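Local coordinates for aminotransferase (Bacillus subtilis, PDB 6L1L), which probably acts as a pyridoxal 5'-phosphate-dependent aminotransferase in the biosynthesis of bacilysin, a dipeptide antibiotic of L-alanine and L-anticapsin, at the interface of chains A and B. Residues are numbered along the deposited sequence; one frame, centred on the assembly and turned at random. Chains: chain A/B, Aminotransferase.

Contact 1: the interface of chains A and B. Residues chain A 16, 39-41, 239, 244-245, 247; chain B 65-66, 69.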
ATOM      1  N   GLU A  16      -0.905 -14.620 -13.215  1.00 59.27           N
ATOM      2  CA  GLU A  16       0.189 -15.276 -12.466  1.00 60.73           C
ATOM      3  C   GLU A  16      -0.383 -16.133 -11.345  1.00 60.40           C
ATOM      4  O   GLU A  16       0.345 -16.576 -10.458  1.00 65.96           O
ATOM      5  CB  GLU A  16       1.204 -14.261 -11.879  1.00 58.11           C
ATOM      6  CG  GLU A  16       1.923 -13.355 -12.880  1.00 59.57           C
ATOM      7  CD  GLU A  16       2.873 -14.075 -13.822  1.00 59.07           C
ATOM      8  OE1 GLU A  16       3.146 -15.283 -13.625  1.00 51.47           O
ATOM      9  OE2 GLU A  16       3.338 -13.410 -14.779  1.00 57.57           O
ATOM     10  N   GLN A  39       5.889 -17.895 -13.269  1.00 31.26           N
ATOM     11  CA  GLN A  39       6.123 -16.732 -12.447  1.00 31.40           C
ATOM     12  C   GLN A  39       7.622 -16.493 -12.255  1.00 28.52           C
ATOM     13  O   GLN A  39       8.412 -17.435 -12.134  1.00 26.77           O
ATOM     14  CB  GLN A  39       5.429 -16.874 -11.085  1.00 33.22           C
ATOM     15  CG  GLN A  39       5.428 -15.595 -10.223  1.00 31.84           C
ATOM     16  CD  GLN A  39       4.705 -15.760  -8.895  1.00 37.25           C
ATOM     17  OE1 GLN A  39       4.581 -16.873  -8.375  1.00 40.18           O
ATOM     18  NE2 GLN A  39       4.209 -14.642  -8.338  1.00 39.44           N
ATOM     19  N   GLY A  40       8.011 -15.230 -12.229  1.00 25.10           N
ATOM     20  CA  GLY A  40       9.408 -14.835 -12.022  1.00 26.74           C
ATOM     21  C   GLY A  40       9.712 -14.750 -10.529  1.00 28.65           C
ATOM     22  O   GLY A  40      10.163 -13.699 -10.025  1.00 24.93           O
ATOM     23  N   ASN A  41       9.495 -15.869  -9.833  1.00 25.36           N
ATOM     24  CA  ASN A  41       9.653 -15.935  -8.408  1.00 24.18           C
ATOM     25  C   ASN A  41      11.038 -16.499  -8.091  1.00 25.60           C
ATOM     26  O   ASN A  41      11.278 -17.685  -8.319  1.00 24.72           O
ATOM     27  CB  ASN A  41       8.531 -16.781  -7.786  1.00 25.03           C
ATOM     28  CG  ASN A  41       8.530 -16.753  -6.256  1.00 25.33           C
ATOM     29  OD1 ASN A  41       9.166 -15.924  -5.619  1.00 24.43           O
ATOM     30  ND2 ASN A  41       7.761 -17.646  -5.664  1.00 30.03           N
ATOM     31  N   LYS A 239      13.876  -8.680  -7.272  1.00 17.80           N
ATOM     32  CA  LYS A 239      14.803  -9.472  -8.062  1.00 18.75           C
ATOM     33  C   LYS A 239      16.283  -9.327  -7.706  1.00 19.79           C
ATOM     34  O   LYS A 239      16.968 -10.273  -7.685  1.00 19.33           O
ATOM     35  CB  LYS A 239      14.593  -9.264  -9.542  1.00 18.75           C
ATOM     36  CG  LYS A 239      13.148  -9.137 -10.010  1.00 21.61           C
ATOM     37  CD  LYS A 239      12.346 -10.388  -9.839  1.00 21.93           C
ATOM     38  CE  LYS A 239      10.859 -10.133  -9.794  1.00 23.94           C
ATOM     39  NZ  LYS A 239      10.291  -9.510 -10.995  1.00 25.33           N
ATOM     40  N   ALA A 244      11.276 -10.717  -3.197  1.00 14.26           N
ATOM     41  CA  ALA A 244       9.945 -10.616  -3.798  1.00 16.93           C
ATOM     42  C   ALA A 244       8.822 -10.629  -2.733  1.00 15.27           C
ATOM     43  O   ALA A 244       7.875  -9.879  -2.849  1.00 14.43           O
ATOM     44  CB  ALA A 244       9.700 -11.714  -4.814  1.00 19.11           C
ATOM     45  N   GLY A 245       8.999 -11.407  -1.676  1.00 12.94           N
ATOM     46  CA  GLY A 245       7.974 -11.582  -0.643  1.00 13.97           C
ATOM     47  C   GLY A 245       7.928 -10.376   0.319  1.00 14.70           C
ATOM     48  O   GLY A 245       6.977 -10.163   1.000  1.00 12.60           O
ATOM     49  N   ARG A 247       8.088  -7.144  -0.374  1.00 15.07           N
ATOM     50  CA  ARG A 247       7.219  -6.040  -0.915  1.00 16.46           C
ATOM     51  C   ARG A 247       7.827  -4.648  -0.669  1.00 17.41           C
ATOM     52  O   ARG A 247       7.300  -3.846   0.081  1.00 18.14           O
ATOM     53  CB  ARG A 247       5.795  -6.114  -0.349  1.00 17.57           C
ATOM     54  CG  ARG A 247       5.130  -7.518  -0.444  1.00 17.99           C
ATOM     55  CD  ARG A 247       5.334  -8.119  -1.824  1.00 15.63           C
ATOM     56  NE  ARG A 247       4.781  -7.272  -2.878  1.00 17.21           N
ATOM     57  CZ  ARG A 247       5.343  -7.071  -4.066  1.00 18.65           C
ATOM     58  NH1 ARG A 247       6.416  -7.763  -4.415  1.00 16.79           N
ATOM     59  NH2 ARG A 247       4.760  -6.252  -4.965  1.00 17.74           N
TER
ATOM     60  N   GLY B  65      10.092 -15.362  -1.006  1.00 21.91           N
ATOM     61  CA  GLY B  65       9.535 -15.248  -2.351  1.00 20.69           C
ATOM     62  C   GLY B  65       8.106 -14.832  -2.354  1.00 19.19           C
ATOM     63  O   GLY B  65       7.510 -14.693  -1.298  1.00 19.35           O
ATOM     64  N   TYR B  66       7.557 -14.646  -3.555  1.00 19.52           N
ATOM     65  CA  TYR B  66       6.168 -14.296  -3.714  1.00 21.01           C
ATOM     66  C   TYR B  66       5.291 -15.315  -3.035  1.00 25.50           C
ATOM     67  O   TYR B  66       5.558 -16.520  -3.135  1.00 22.35           O
ATOM     68  CB  TYR B  66       5.743 -14.207  -5.176  1.00 21.26           C
ATOM     69  CG  TYR B  66       6.282 -13.052  -5.954  1.00 19.52           C
ATOM     70  CD1 TYR B  66       5.949 -11.748  -5.611  1.00 22.16           C
ATOM     71  CD2 TYR B  66       7.085 -13.245  -7.070  1.00 20.78           C
ATOM     72  CE1 TYR B  66       6.434 -10.670  -6.334  1.00 20.53           C
ATOM     73  CE2 TYR B  66       7.587 -12.168  -7.795  1.00 20.72           C
ATOM     74  CZ  TYR B  66       7.245 -10.877  -7.418  1.00 20.56           C
ATOM     75  OH  TYR B  66       7.695  -9.813  -8.147  1.00 18.69           O
ATOM     76  N   PHE B  69      -1.349 -14.236  -3.588  1.00 27.77           N
ATOM     77  CA  PHE B  69      -1.622 -12.821  -3.778  1.00 29.78           C
ATOM     78  C   PHE B  69      -2.590 -12.251  -2.726  1.00 30.14           C
ATOM     79  O   PHE B  69      -2.498 -11.089  -2.359  1.00 29.11           O
ATOM     80  CB  PHE B  69      -2.142 -12.580  -5.206  1.00 31.85           C
ATOM     81  CG  PHE B  69      -1.085 -12.713  -6.262  1.00 40.36           C
ATOM     82  CD1 PHE B  69      -0.440 -11.592  -6.771  1.00 39.01           C
ATOM     83  CD2 PHE B  69      -0.718 -13.977  -6.748  1.00 46.60           C
ATOM     84  CE1 PHE B  69       0.542 -11.720  -7.743  1.00 42.00           C
ATOM     85  CE2 PHE B  69       0.266 -14.104  -7.733  1.00 47.45           C
ATOM     86  CZ  PHE B  69       0.894 -12.969  -8.226  1.00 46.37           C
TER

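Contact 2: the interface of chains A and B. Residues chain A 58-59, 61, 64, 273; chain B 45-46, 51, 246.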
ATOM      1  N   SER A  58      13.540  -5.354  14.517  1.00 23.38           N
ATOM      2  CA  SER A  58      12.222  -5.615  15.050  1.00 25.78           C
ATOM      3  C   SER A  58      12.107  -5.511  16.568  1.00 23.65           C
ATOM      4  O   SER A  58      11.025  -5.314  17.093  1.00 21.95           O
ATOM      5  CB  SER A  58      11.762  -7.011  14.595  1.00 26.92           C
ATOM      6  OG  SER A  58      12.424  -7.989  15.402  1.00 33.43           O
ATOM      7  N   LEU A  59      13.227  -5.655  17.267  1.00 23.34           N
ATOM      8  CA  LEU A  59      13.290  -5.495  18.710  1.00 23.02           C
ATOM      9  C   LEU A  59      13.195  -4.042  19.184  1.00 25.46           C
ATOM     10  O   LEU A  59      12.923  -3.803  20.366  1.00 27.04           O
ATOM     11  CB  LEU A  59      14.605  -6.072  19.232  1.00 25.92           C
ATOM     12  CG  LEU A  59      14.791  -7.555  18.912  1.00 27.66           C
ATOM     13  CD1 LEU A  59      16.151  -8.022  19.402  1.00 31.84           C
ATOM     14  CD2 LEU A  59      13.708  -8.377  19.531  1.00 25.30           C
ATOM     15  N   PRO A  61      11.578  -0.798  19.815  1.00 25.29           N
ATOM     16  CA  PRO A  61      10.237  -0.310  19.992  1.00 25.23           C
ATOM     17  C   PRO A  61       9.921   0.978  19.280  1.00 26.04           C
ATOM     18  O   PRO A  61       8.726   1.260  19.075  1.00 24.31           O
ATOM     19  CB  PRO A  61      10.095  -0.168  21.523  1.00 28.23           C
ATOM     20  CG  PRO A  61      11.463  -0.050  22.026  1.00 31.63           C
ATOM     21  CD  PRO A  61      12.295  -0.884  21.105  1.00 30.48           C
ATOM     22  N   HIS A  64       7.697   0.117  16.519  1.00 21.14           N
ATOM     23  CA  HIS A  64       6.385  -0.483  16.821  1.00 20.97           C
ATOM     24  C   HIS A  64       5.281   0.509  16.579  1.00 20.65           C
ATOM     25  O   HIS A  64       4.206   0.128  16.094  1.00 17.62           O
ATOM     26  CB  HIS A  64       6.326  -1.046  18.229  1.00 20.82           C
ATOM     27  CG  HIS A  64       7.367  -2.100  18.494  1.00 19.90           C
ATOM     28  ND1 HIS A  64       7.558  -2.656  19.733  1.00 21.47           N
ATOM     29  CD2 HIS A  64       8.302  -2.654  17.697  1.00 19.21           C
ATOM     30  CE1 HIS A  64       8.550  -3.529  19.689  1.00 19.84           C
ATOM     31  NE2 HIS A  64       9.002  -3.565  18.459  1.00 19.08           N
ATOM     32  N   PHE A 273       6.943  -0.775   7.788  1.00 20.31           N
ATOM     33  CA  PHE A 273       7.576  -1.225   9.043  1.00 18.67           C
ATOM     34  C   PHE A 273       9.027  -0.853   9.083  1.00 17.95           C
ATOM     35  O   PHE A 273       9.783  -1.117   8.137  1.00 15.72           O
ATOM     36  CB  PHE A 273       7.398  -2.718   9.266  1.00 18.47           C
ATOM     37  CG  PHE A 273       7.820  -3.187  10.632  1.00 17.69           C
ATOM     38  CD1 PHE A 273       7.315  -2.592  11.772  1.00 18.12           C
ATOM     39  CD2 PHE A 273       8.654  -4.249  10.779  1.00 18.18           C
ATOM     40  CE1 PHE A 273       7.716  -2.987  13.034  1.00 18.65           C
ATOM     41  CE2 PHE A 273       9.046  -4.685  12.033  1.00 19.61           C
ATOM     42  CZ  PHE A 273       8.567  -4.047  13.176  1.00 20.29           C
TER
ATOM     43  N   PRO B  45       5.022  -0.662  23.758  1.00 24.84           N
ATOM     44  CA  PRO B  45       5.553  -1.524  22.696  1.00 22.78           C
ATOM     45  C   PRO B  45       4.649  -2.712  22.300  1.00 21.83           C
ATOM     46  O   PRO B  45       3.770  -3.106  23.046  1.00 19.89           O
ATOM     47  CB  PRO B  45       6.872  -2.019  23.296  1.00 28.36           C
ATOM     48  CG  PRO B  45       6.610  -2.087  24.748  1.00 29.64           C
ATOM     49  CD  PRO B  45       5.657  -0.954  25.058  1.00 27.24           C
ATOM     50  N   THR B  46       4.847  -3.230  21.095  1.00 19.00           N
ATOM     51  CA  THR B  46       4.251  -4.475  20.676  1.00 20.80           C
ATOM     52  C   THR B  46       4.600  -5.551  21.712  1.00 21.99           C
ATOM     53  O   THR B  46       5.755  -5.657  22.114  1.00 21.31           O
ATOM     54  CB  THR B  46       4.793  -4.934  19.291  1.00 21.19           C
ATOM     55  OG1 THR B  46       4.610  -3.893  18.311  1.00 21.96           O
ATOM     56  CG2 THR B  46       4.084  -6.164  18.833  1.00 19.32           C
ATOM     57  N   VAL B  51       6.465  -9.921  18.517  1.00 21.90           N
ATOM     58  CA  VAL B  51       7.798  -9.609  18.025  1.00 22.10           C
ATOM     59  C   VAL B  51       8.587 -10.905  17.724  1.00 23.38           C
ATOM     60  O   VAL B  51       9.283 -11.026  16.701  1.00 19.74           O
ATOM     61  CB  VAL B  51       8.600  -8.761  19.023  1.00 21.62           C
ATOM     62  CG1 VAL B  51      10.007  -8.571  18.532  1.00 20.47           C
ATOM     63  CG2 VAL B  51       7.982  -7.383  19.200  1.00 23.75           C
ATOM     64  N   TRP B 246       3.515  -1.421  12.063  1.00 17.26           N
ATOM     65  CA  TRP B 246       3.630  -2.691  11.303  1.00 17.58           C
ATOM     66  C   TRP B 246       2.784  -2.682  10.017  1.00 18.85           C
ATOM     67  O   TRP B 246       3.086  -3.404   9.080  1.00 21.96           O
ATOM     68  CB  TRP B 246       3.146  -3.846  12.155  1.00 17.31           C
ATOM     69  CG  TRP B 246       4.029  -4.133  13.355  1.00 18.05           C
ATOM     70  CD1 TRP B 246       4.373  -3.250  14.362  1.00 18.95           C
ATOM     71  CD2 TRP B 246       4.655  -5.370  13.679  1.00 19.43           C
ATOM     72  NE1 TRP B 246       5.153  -3.877  15.295  1.00 19.99           N
ATOM     73  CE2 TRP B 246       5.344  -5.178  14.905  1.00 19.27           C
ATOM     74  CE3 TRP B 246       4.695  -6.640  13.063  1.00 20.91           C
ATOM     75  CZ2 TRP B 246       6.053  -6.200  15.533  1.00 20.79           C
ATOM     76  CZ3 TRP B 246       5.416  -7.651  13.674  1.00 21.38           C
ATOM     77  CH2 TRP B 246       6.101  -7.421  14.911  1.00 21.18           C
TER
HETATM   78  O   HOH W   1       5.175  -2.549   7.050  1.00 25.60           O

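Contact 3: the interface of chains A and B. Residues chain A 66, 69, 270; chain B 14, 16-17, 20, 39, 104.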
ATOM      1  N   TYR A  66       3.868   4.441  14.910  1.00 20.26           N
ATOM      2  CA  TYR A  66       3.913   5.161  13.653  1.00 18.49           C
ATOM      3  C   TYR A  66       5.252   5.856  13.531  1.00 19.25           C
ATOM      4  O   TYR A  66       5.734   6.434  14.476  1.00 21.15           O
ATOM      5  CB  TYR A  66       2.797   6.240  13.528  1.00 20.09           C
ATOM      6  CG  TYR A  66       1.360   5.743  13.476  1.00 18.81           C
ATOM      7  CD1 TYR A  66       0.947   4.900  12.456  1.00 17.41           C
ATOM      8  CD2 TYR A  66       0.429   6.112  14.455  1.00 16.37           C
ATOM      9  CE1 TYR A  66      -0.346   4.435  12.381  1.00 16.81           C
ATOM     10  CE2 TYR A  66      -0.895   5.669  14.369  1.00 19.63           C
ATOM     11  CZ  TYR A  66      -1.278   4.820  13.336  1.00 17.60           C
ATOM     12  OH  TYR A  66      -2.597   4.335  13.250  1.00 20.40           O
ATOM     13  N   PHE A  69       5.725   9.529   7.735  1.00 20.69           N
ATOM     14  CA  PHE A  69       4.843   9.172   6.599  1.00 25.26           C
ATOM     15  C   PHE A  69       5.609   8.849   5.313  1.00 23.49           C
ATOM     16  O   PHE A  69       5.184   8.032   4.517  1.00 23.20           O
ATOM     17  CB  PHE A  69       3.864  10.322   6.271  1.00 26.70           C
ATOM     18  CG  PHE A  69       2.785  10.501   7.287  1.00 31.38           C
ATOM     19  CD1 PHE A  69       1.544   9.912   7.105  1.00 31.22           C
ATOM     20  CD2 PHE A  69       3.005  11.267   8.446  1.00 37.01           C
ATOM     21  CE1 PHE A  69       0.537  10.057   8.060  1.00 32.09           C
ATOM     22  CE2 PHE A  69       1.994  11.408   9.405  1.00 37.91           C
ATOM     23  CZ  PHE A  69       0.760  10.787   9.201  1.00 36.10           C
ATOM     24  N   VAL A 270       1.185   5.046   5.991  1.00 28.66           N
ATOM     25  CA  VAL A 270       2.028   5.682   7.013  1.00 29.51           C
ATOM     26  C   VAL A 270       3.408   5.037   6.987  1.00 32.12           C
ATOM     27  O   VAL A 270       3.837   4.409   7.933  1.00 34.09           O
ATOM     28  CB  VAL A 270       1.427   5.609   8.432  1.00 31.06           C
ATOM     29  CG1 VAL A 270       2.232   6.506   9.378  1.00 30.48           C
ATOM     30  CG2 VAL A 270      -0.039   6.032   8.426  1.00 31.30           C
TER
ATOM     31  N   ARG B  14      -2.719  16.376   4.312  1.00 37.83           N
ATOM     32  CA  ARG B  14      -2.823  15.480   5.457  1.00 36.39           C
ATOM     33  C   ARG B  14      -2.314  16.295   6.635  1.00 38.43           C
ATOM     34  O   ARG B  14      -1.183  16.796   6.609  1.00 35.79           O
ATOM     35  CB  ARG B  14      -2.016  14.194   5.263  1.00 35.13           C
ATOM     36  CG  ARG B  14      -1.931  13.309   6.516  1.00 36.88           C
ATOM     37  CD  ARG B  14      -3.199  12.522   6.747  1.00 34.11           C
ATOM     38  N   GLU B  16      -1.891  15.429   9.992  1.00 36.83           N
ATOM     39  CA  GLU B  16      -0.913  14.719  10.814  1.00 33.60           C
ATOM     40  C   GLU B  16       0.432  14.825  10.130  1.00 33.83           C
ATOM     41  O   GLU B  16       1.423  14.930  10.794  1.00 34.26           O
ATOM     42  CB  GLU B  16      -1.285  13.241  11.062  1.00 36.72           C
ATOM     43  CG  GLU B  16      -2.693  12.967  11.602  1.00 37.81           C
ATOM     44  CD  GLU B  16      -2.885  13.284  13.072  1.00 41.24           C
ATOM     45  OE1 GLU B  16      -2.017  13.928  13.690  1.00 47.70           O
ATOM     46  OE2 GLU B  16      -3.935  12.888  13.627  1.00 42.98           O
ATOM     47  N   PHE B  17       0.470  14.864   8.802  1.00 33.90           N
ATOM     48  CA  PHE B  17       1.742  15.030   8.092  1.00 37.06           C
ATOM     49  C   PHE B  17       2.294  16.434   8.299  1.00 37.59           C
ATOM     50  O   PHE B  17       3.468  16.592   8.671  1.00 32.30           O
ATOM     51  CB  PHE B  17       1.636  14.720   6.582  1.00 37.45           C
ATOM     52  N   VAL B  20       3.613  16.638  11.930  1.00 31.23           N
ATOM     53  CA  VAL B  20       4.868  15.892  12.104  1.00 34.01           C
ATOM     54  C   VAL B  20       5.983  16.820  11.690  1.00 29.07           C
ATOM     55  O   VAL B  20       6.999  16.878  12.357  1.00 29.48           O
ATOM     56  CB  VAL B  20       4.952  14.582  11.266  1.00 34.06           C
ATOM     57  CG1 VAL B  20       6.285  13.846  11.470  1.00 36.68           C
ATOM     58  CG2 VAL B  20       3.856  13.625  11.674  1.00 38.60           C
ATOM     59  N   GLN B  39      -1.467  12.903  17.296  1.00 24.24           N
ATOM     60  CA  GLN B  39      -1.597  11.615  16.653  1.00 23.99           C
ATOM     61  C   GLN B  39      -1.809  10.539  17.703  1.00 23.11           C
ATOM     62  O   GLN B  39      -1.184  10.540  18.782  1.00 20.43           O
ATOM     63  CB  GLN B  39      -0.364  11.331  15.828  1.00 26.33           C
ATOM     64  CG  GLN B  39      -0.422  10.045  15.030  1.00 30.39           C
ATOM     65  CD  GLN B  39       0.892   9.801  14.302  1.00 33.65           C
ATOM     66  OE1 GLN B  39       1.967   9.771  14.931  1.00 33.74           O
ATOM     67  NE2 GLN B  39       0.825   9.623  12.977  1.00 34.82           N
ATOM     68  N   LYS B 104      -5.841   2.507   6.963  1.00 21.02           N
ATOM     69  CA  LYS B 104      -5.878   3.624   6.056  1.00 22.00           C
ATOM     70  C   LYS B 104      -5.851   3.184   4.583  1.00 19.54           C
ATOM     71  O   LYS B 104      -6.533   3.764   3.739  1.00 21.18           O
ATOM     72  CB  LYS B 104      -4.719   4.570   6.371  1.00 24.61           C
ATOM     73  CG  LYS B 104      -4.614   5.701   5.434  1.00 28.58           C
ATOM     74  CD  LYS B 104      -4.479   7.030   6.104  1.00 31.96           C
ATOM     75  CE  LYS B 104      -3.187   7.185   6.798  1.00 30.63           C
ATOM     76  NZ  LYS B 104      -3.337   6.830   8.240  1.00 39.75           N
TER

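Contact 1: the interface of chains A and B
B:Gly65 and B:Tyr66 run in an extended stretch that lays the tyrosine ring among the active-site loops of chain A, and the B:Tyr66 backbone N faces A:Asn41. This N donates to A:Asn41 OD1 at 2.9 Å, reaching the amide oxygen from above the carbonyl plane; A:Asn41 has CG anti to its backbone N (chi1 -173°), which carries OD1 to the donor. The B:Tyr66 ring is held on both sides. A:Ala244 CB sits over the middle of one face, 3.5 Å from the ring centroid. On the other side the amide of A:Gln39, turned almost parallel to the ring at 9°, brings NE2 to 3.4 Å from B:Tyr66 CD2 near the rim. The same NE2 lies 3.7 Å from B:Phe69 CZ, so the amide nitrogen touches both aromatic side chains. A:Arg247 crosses B:Tyr66 at about a right angle, NH1 3.5 Å from CE1. Its guanidinium is steadied in its own plane by a 3.0 Å bond from NH1 to A:Ala244 O. The phenol OH points toward A:Lys239, the Schiff-base lysine of this family, but stays 3.9 Å from its NZ. B:Tyr66 probably helps complete the neighbouring subunit's cofactor site, here without pyridoxal phosphate, where A:Arg247 would bind the cofactor.

Contact 2: the interface of chains A and B
The loop after helix 48-57 of chain A, its 3-10 helix 61-63 with A:His64, and A:Phe273 just ahead of helix 274-285 meet, in chain B, the loop of B:Pro45 and B:Thr46, the 3-10 helix 244-246 and helix 48-57. This belongs to the dimer interface expected of fold type I, class I aminotransferases. A:His64 uses both ring nitrogens. ND1 accepts from the backbone N of B:Thr46 at 3.1 Å, a bent bond whose donor stands 37° out of the imidazole plane. NE2 donates to A:Ser58 O at 3.0 Å, nearly straight and in the ring plane, which fixes the rotation of the imidazole and suggests a hydrogen on NE2 and none on ND1. One face of the imidazole meets B:Thr46 CB toward its rim, and A:Pro61 CA covers the centre of the opposite face. B:Val51 works with both branches: CG2 touches A:His64 CE1 at 3.9 Å, whereas CG1, anti to the backbone N (chi1 175°), reaches A:Leu59 CD2 at 3.8 Å. Farther along, A:Phe273 and B:Trp246 lie alongside each other and point the same way. The phenyl is inclined to the indole and dips CE1 over its face, toward the rim, 3.5 Å from B:Trp246 NE1. A water bridges their backbones, 2.6 Å from A:Phe273 N and 3.0 Å from B:Trp246 O.

Contact 3: the interface of chains A and B
A:Phe69 has CG anti to its carbonyl carbon (chi1 -72°), and B:Gln39 has CG anti to the backbone N (chi1 -176°) with an extended chain beyond it; these torsions send phenyl and amide toward each other, tip to tip, with A:Phe69 CZ 4.0 Å from B:Gln39 NE2. The phenyl group pushes against the start of helix 15-28 of chain B. Its CE2 meets B:Val20 CG2 at 3.7 Å, the methyl lying in the ring plane at the edge. Its tip, CZ, touches B:Glu16 CB at 3.7 Å, using the aliphatic root of the acidic side chain. B:Phe17, modelled without its ring, places CB against one face toward the rim, while A:Val270 CG1 packs on the opposite face from within chain A. CD of the B:Gln39 amide lies 3.7 Å from A:Tyr66 CD2, with the amide and phenol planes 34° apart. Elsewhere in the patch, the bent chain of B:Lys104 crosses A:Val270 at about a right angle, its NZ 3.4 Å from the CG2 methyl. Within this patch the chains meet by van der Waals packing. It seats A:Phe69 on helix 15-28 of chain B and sets A:Val270 against a lysine of the pyridoxal phosphate site, joining subunit packing to the cofactor pocket.

Contact 1 lies about 25 Å from contact 2 and 29 Å from contact 3, between the centres of their C-alpha atoms; contacts 2 and 3 are about 18 Å apart. Contacts 1 and 3 share residues 16, 39, 66 and 69 with the chains exchanged, so they are partly two-fold counterparts at the two active sites, differing in amide tilt and in the order of residue 16. The 64-69 segment touches all three; the 244-247 turn links contacts 1 and 2, chains exchanged, and A:Val270 and A:Phe273 link contacts 3 and 2. Each subunit therefore lends residues to the other's cofactor pocket, and pairing probably matters for both sites.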